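Local structure of pyroglutatmate porin OpdO (Pseudomonas aeruginosa, 3SZV) at residues A[53-58]-A[74-79]; A[104-109]-A[168-173]. The protein probably acts as an outer-membrane porin of the OprD family, a beta-barrel channel through which small solutes cross the membrane. All blocks are in the same frame, centred on the assembly; numbering follows the deposited sequence.

Contact 1 (A[53-58]-A[74-79]); sequences GFLLRL and IGLLGF. With C8E ((hydroxyethyloxy)tri(ethyloxy)octane), chain C.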
# COMPACT_ATOMS: atom_id res chain seq x y z
N GLY A 53 14.67 6.98 11.28
CA GLY A 53 13.34 7.53 11.41
C GLY A 53 12.68 7.21 12.73
O GLY A 53 13.00 6.22 13.38
N PHE A 54 11.75 8.07 13.12
CA PHE A 54 10.95 7.88 14.33
C PHE A 54 9.51 8.12 13.94
O PHE A 54 9.20 9.08 13.23
CB PHE A 54 11.35 8.89 15.41
CG PHE A 54 12.79 8.80 15.82
CD1 PHE A 54 13.17 8.07 16.94
CD2 PHE A 54 13.77 9.44 15.08
CE1 PHE A 54 14.50 7.98 17.31
CE2 PHE A 54 15.11 9.35 15.45
CZ PHE A 54 15.47 8.63 16.57
N LEU A 55 8.63 7.25 14.41
CA LEU A 55 7.21 7.36 14.12
C LEU A 55 6.43 7.25 15.42
O LEU A 55 6.42 6.19 16.06
CB LEU A 55 6.77 6.26 13.16
CG LEU A 55 7.52 6.20 11.82
CD1 LEU A 55 8.83 5.40 11.90
CD2 LEU A 55 6.60 5.59 10.78
N LEU A 56 5.79 8.34 15.82
CA LEU A 56 4.98 8.36 17.03
C LEU A 56 3.52 8.34 16.62
O LEU A 56 3.06 9.22 15.89
CB LEU A 56 5.27 9.62 17.84
CG LEU A 56 4.47 9.79 19.12
CD1 LEU A 56 4.93 8.79 20.18
CD2 LEU A 56 4.60 11.21 19.65
N ARG A 57 2.79 7.32 17.06
CA ARG A 57 1.38 7.16 16.72
C ARG A 57 0.51 7.29 17.96
O ARG A 57 0.72 6.59 18.94
CB ARG A 57 1.14 5.80 16.06
CG ARG A 57 1.82 5.61 14.70
CD ARG A 57 1.68 4.17 14.21
NE ARG A 57 2.22 3.96 12.86
CZ ARG A 57 3.43 3.47 12.59
NH1 ARG A 57 4.26 3.12 13.57
NH2 ARG A 57 3.81 3.32 11.33
N LEU A 58 -0.45 8.21 17.94
CA LEU A 58 -1.43 8.31 19.01
C LEU A 58 -2.82 8.10 18.44
O LEU A 58 -3.18 8.70 17.42
CB LEU A 58 -1.36 9.67 19.72
CG LEU A 58 -2.47 9.84 20.76
CD1 LEU A 58 -1.91 10.18 22.14
CD2 LEU A 58 -3.51 10.87 20.32
N ILE A 74 -0.07 11.60 14.15
CA ILE A 74 1.14 10.90 13.75
C ILE A 74 2.30 11.89 13.72
O ILE A 74 2.20 12.95 13.11
CB ILE A 74 0.98 10.15 12.41
CG1 ILE A 74 2.26 9.37 12.10
CG2 ILE A 74 0.62 11.12 11.28
CD1 ILE A 74 2.10 8.31 11.04
N GLY A 75 3.37 11.55 14.42
CA GLY A 75 4.57 12.36 14.41
C GLY A 75 5.66 11.61 13.68
O GLY A 75 5.97 10.46 14.01
N LEU A 76 6.24 12.26 12.68
CA LEU A 76 7.27 11.65 11.85
C LEU A 76 8.54 12.48 11.94
O LEU A 76 8.50 13.71 11.88
CB LEU A 76 6.82 11.63 10.39
CG LEU A 76 5.53 10.87 10.09
CD1 LEU A 76 5.14 11.05 8.64
CD2 LEU A 76 5.68 9.40 10.44
N LEU A 77 9.67 11.81 12.06
CA LEU A 77 10.94 12.51 12.10
C LEU A 77 11.96 11.63 11.40
O LEU A 77 12.08 10.45 11.73
CB LEU A 77 11.37 12.78 13.54
CG LEU A 77 12.74 13.43 13.76
CD1 LEU A 77 12.80 14.79 13.09
CD2 LEU A 77 13.02 13.55 15.25
N GLY A 78 12.66 12.20 10.44
CA GLY A 78 13.70 11.46 9.75
C GLY A 78 14.92 12.31 9.55
O GLY A 78 14.84 13.54 9.41
N PHE A 79 16.08 11.67 9.53
CA PHE A 79 17.29 12.36 9.13
C PHE A 79 18.28 11.41 8.48
O PHE A 79 18.37 10.24 8.84
CB PHE A 79 17.92 13.12 10.30
CG PHE A 79 18.06 12.31 11.56
CD1 PHE A 79 17.07 12.37 12.53
CD2 PHE A 79 19.18 11.54 11.79
CE1 PHE A 79 17.20 11.64 13.70
CE2 PHE A 79 19.31 10.81 12.96
CZ PHE A 79 18.32 10.87 13.92
C1 C8E C . 6.72 24.32 11.01
C2 C8E C . 6.72 23.13 11.96
C3 C8E C . 5.31 22.87 12.50
C4 C8E C . 5.36 22.00 13.75
C5 C8E C . 6.01 20.66 13.44
C6 C8E C . 6.09 19.74 14.66
C7 C8E C . 6.76 18.42 14.29
C8 C8E C . 6.61 17.34 15.37
O9 C8E C . 7.36 16.19 15.03
C10 C8E C . 7.31 15.18 16.03
C11 C8E C . 8.15 13.96 15.65
O12 C8E C . 8.06 12.96 16.64
C13 C8E C . 8.54 11.70 16.22
C16 C8E C . 11.38 10.57 18.88
C17 C8E C . 12.11 11.82 19.35
O18 C8E C . 13.48 11.56 19.53
C19 C8E C . 14.20 11.63 18.32
C20 C8E C . 14.74 13.04 18.15
O21 C8E C . 16.15 13.01 18.06
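The Phe54 ring carries the glycol chain of a C8E detergent on one face and meets Phe79 at its edge. C19 of the detergent sits over the ring centre, 3.6 Å above the plane, while Phe79 CE1 lies in that plane, 3.6 Å from Phe54 CE2. A first torsion of -59° sets Phe54 CG anti to the carbonyl carbon, beside the backbone N. Leu77 borders the same detergent: its CD2 is 3.4 Å from C20. The CD2 atoms of Phe54 and Leu77 pack at 4.2 Å. Leu56 is on the same face of the sheet as Phe54 and Leu77 and touches a second C8E, whereas Gly75, having no side chain, lets the detergent come down on the backbone.

Leu55 and Leu76 point to the other face of the sheet, where their CD2 methyls meet at 3.9 Å, the two side chains crossing at a slant. Arg57 also starts from that face, and its guanidinium forms a salt bridge with Glu28 of strand 24-38.

Between the faces run four backbone hydrogen bonds in two reciprocal pairs, Phe54 with Leu77 and Leu56 with Gly75. The straightest is Gly75 N to Leu56 O, at 171°. CA-H...O contacts fill in between, such as Leu55 CA to Gly75 O at 3.3 Å. The antiparallel strands belong to the hairpin of strands 49-59 and 67-81: a piece of outer-membrane beta-barrel wall, with apolar side chains touched by detergent on one face, and Arg57 among leucines and Ile74 on the other, consistent with lipid-facing and channel-facing sides.

Contact 2 (A[104-109]-A[168-173]); sequences DDYAKL and RNKLNS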
# COMPACT_ATOMS: atom_id res chain seq x y z
N ASP A 104 13.88 12.76 3.35
CA ASP A 104 14.02 11.98 4.59
C ASP A 104 14.76 12.74 5.68
O ASP A 104 15.28 12.16 6.64
CB ASP A 104 14.67 10.62 4.31
CG ASP A 104 13.79 9.72 3.47
OD1 ASP A 104 12.58 9.67 3.74
OD2 ASP A 104 14.31 9.10 2.51
N ASP A 105 14.79 14.06 5.53
CA ASP A 105 15.34 14.96 6.53
C ASP A 105 14.28 15.99 6.90
O ASP A 105 14.31 17.13 6.45
CB ASP A 105 16.62 15.62 6.03
CG ASP A 105 17.87 14.94 6.56
OD1 ASP A 105 18.42 15.43 7.57
OD2 ASP A 105 18.30 13.93 5.98
N TYR A 106 13.34 15.57 7.73
CA TYR A 106 12.21 16.42 8.05
C TYR A 106 11.50 15.94 9.29
O TYR A 106 11.75 14.85 9.80
CB TYR A 106 11.23 16.48 6.87
CG TYR A 106 10.42 15.22 6.58
CD1 TYR A 106 9.23 14.96 7.25
CD2 TYR A 106 10.82 14.32 5.59
CE1 TYR A 106 8.48 13.82 6.97
CE2 TYR A 106 10.07 13.19 5.30
CZ TYR A 106 8.91 12.95 5.99
OH TYR A 106 8.16 11.82 5.70
N ALA A 107 10.60 16.79 9.77
CA ALA A 107 9.72 16.44 10.86
C ALA A 107 8.33 16.87 10.45
O ALA A 107 8.15 17.92 9.82
CB ALA A 107 10.15 17.16 12.12
N LYS A 108 7.34 16.06 10.78
CA LYS A 108 5.96 16.43 10.49
C LYS A 108 5.02 15.86 11.53
O LYS A 108 5.15 14.71 11.95
CB LYS A 108 5.53 15.97 9.10
CG LYS A 108 4.12 16.46 8.75
CD LYS A 108 3.81 16.39 7.28
CE LYS A 108 2.70 17.37 6.91
NZ LYS A 108 3.17 18.78 6.89
N LEU A 109 4.06 16.68 11.94
CA LEU A 109 2.99 16.24 12.82
C LEU A 109 1.69 16.36 12.05
O LEU A 109 1.37 17.41 11.51
CB LEU A 109 2.95 17.09 14.09
CG LEU A 109 1.84 16.78 15.10
CD1 LEU A 109 1.95 15.37 15.63
CD2 LEU A 109 1.90 17.79 16.25
N ARG A 168 -4.49 16.22 -1.18
CA ARG A 168 -3.03 16.35 -1.15
C ARG A 168 -2.37 15.00 -0.98
O ARG A 168 -2.94 14.08 -0.40
CB ARG A 168 -2.56 17.22 0.02
CG ARG A 168 -3.17 18.61 0.10
CD ARG A 168 -2.54 19.57 -0.89
NE ARG A 168 -2.97 20.94 -0.62
CZ ARG A 168 -4.05 21.50 -1.16
NH1 ARG A 168 -4.81 20.81 -2.01
NH2 ARG A 168 -4.37 22.75 -0.85
N ASN A 169 -1.11 14.94 -1.44
CA ASN A 169 -0.23 13.79 -1.31
C ASN A 169 1.04 14.27 -0.60
O ASN A 169 1.68 15.21 -1.05
CB ASN A 169 0.13 13.33 -2.73
CG ASN A 169 0.79 11.96 -2.80
OD1 ASN A 169 1.03 11.45 -3.91
ND2 ASN A 169 1.08 11.35 -1.67
N LYS A 170 1.38 13.64 0.53
CA LYS A 170 2.70 13.85 1.11
C LYS A 170 3.54 12.64 0.78
O LYS A 170 3.34 11.57 1.35
CB LYS A 170 2.65 14.04 2.63
CG LYS A 170 4.04 14.33 3.23
CD LYS A 170 4.17 13.90 4.69
CE LYS A 170 4.18 12.38 4.85
NZ LYS A 170 5.42 11.76 4.30
N LEU A 171 4.47 12.79 -0.16
CA LEU A 171 5.30 11.67 -0.55
C LEU A 171 6.05 11.12 0.66
O LEU A 171 6.35 11.85 1.61
CB LEU A 171 6.29 12.08 -1.64
CG LEU A 171 5.67 12.64 -2.92
CD1 LEU A 171 6.77 13.07 -3.88
CD2 LEU A 171 4.75 11.63 -3.59
N ASN A 172 6.36 9.83 0.62
CA ASN A 172 7.08 9.22 1.72
C ASN A 172 8.33 9.99 2.13
O ASN A 172 8.63 10.09 3.32
CB ASN A 172 7.38 7.73 1.44
CG ASN A 172 7.98 7.49 0.07
OD1 ASN A 172 8.57 8.37 -0.54
ND2 ASN A 172 7.82 6.26 -0.42
N SER A 173 9.03 10.56 1.16
CA SER A 173 10.32 11.20 1.41
C SER A 173 10.26 12.69 1.75
O SER A 173 11.29 13.31 2.00
CB SER A 173 11.25 10.98 0.22
OG SER A 173 10.63 11.39 -0.99
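Tyr106 reaches across to Lys170 and to the loop residues Asn172 and Ser173, and its side chain is the one to follow. From CB, the first torsion (chi1 71°) sets CG between the backbone N and the carbonyl carbon, and the ring heads for the other segment. Along one side of it, CD2 and then CE2 pass the Ser173 carbonyl, CE2 at 3.5 Å from Ser173 O. At the tip, OH gives its proton to Asn172 O (3.0 Å), which lies near the ring plane at the edge; the hydroxyl stands 39° out of the carbonyl plane. OH also accepts a bond from Lys170 NZ at 3.1 Å, the two side chains meeting tip to tip.

Bends at chi3 and chi4 fold the Lys170 ammonium back to the carbonyl of its own neighbour, with Leu171 O 2.8 Å from NZ. Pro143 O and Ser174 O also lie within bonding distance of NZ, giving four oxygen acceptors for at most three protons, so some must share; that oxygen-rich setting would be expected to favour the charged form. Lys108 runs past Lys170 in the opposite direction, their CD atoms 3.6 Å apart, so methylenes meet rather than ammoniums. The same Ser173 oxygen that Tyr106 passes accepts a hydrogen bond from Asp104 N at 3.0 Å.

Asn172 turns its own amide to Asn137. The contact thus ties the start of strand 106-117, beside strand 67-81, to the loop leaving strand 159-170.

Overall arrangement
Contact 1 and contact 2 lie with their centres 10 Å apart, on the same side of the chain's centre, and follow one another in sequence. Strand 67-81 is the shared neighbour: it pairs with 49-59 in contact 1 and with 106-117, which carries the first segment of contact 2. Probable hydrogen bonds join them, Leu76 N to Lys108 O at 2.8 Å and Gly78 N to Tyr106 O at 2.9 Å. Leu76 also touches Lys170, so contact 1's arginine-bearing face leads to the lysine of contact 2. The detergent lies on the opposite face; Lys108's side chain is about 6 Å from a bound C8E at the nearest atoms.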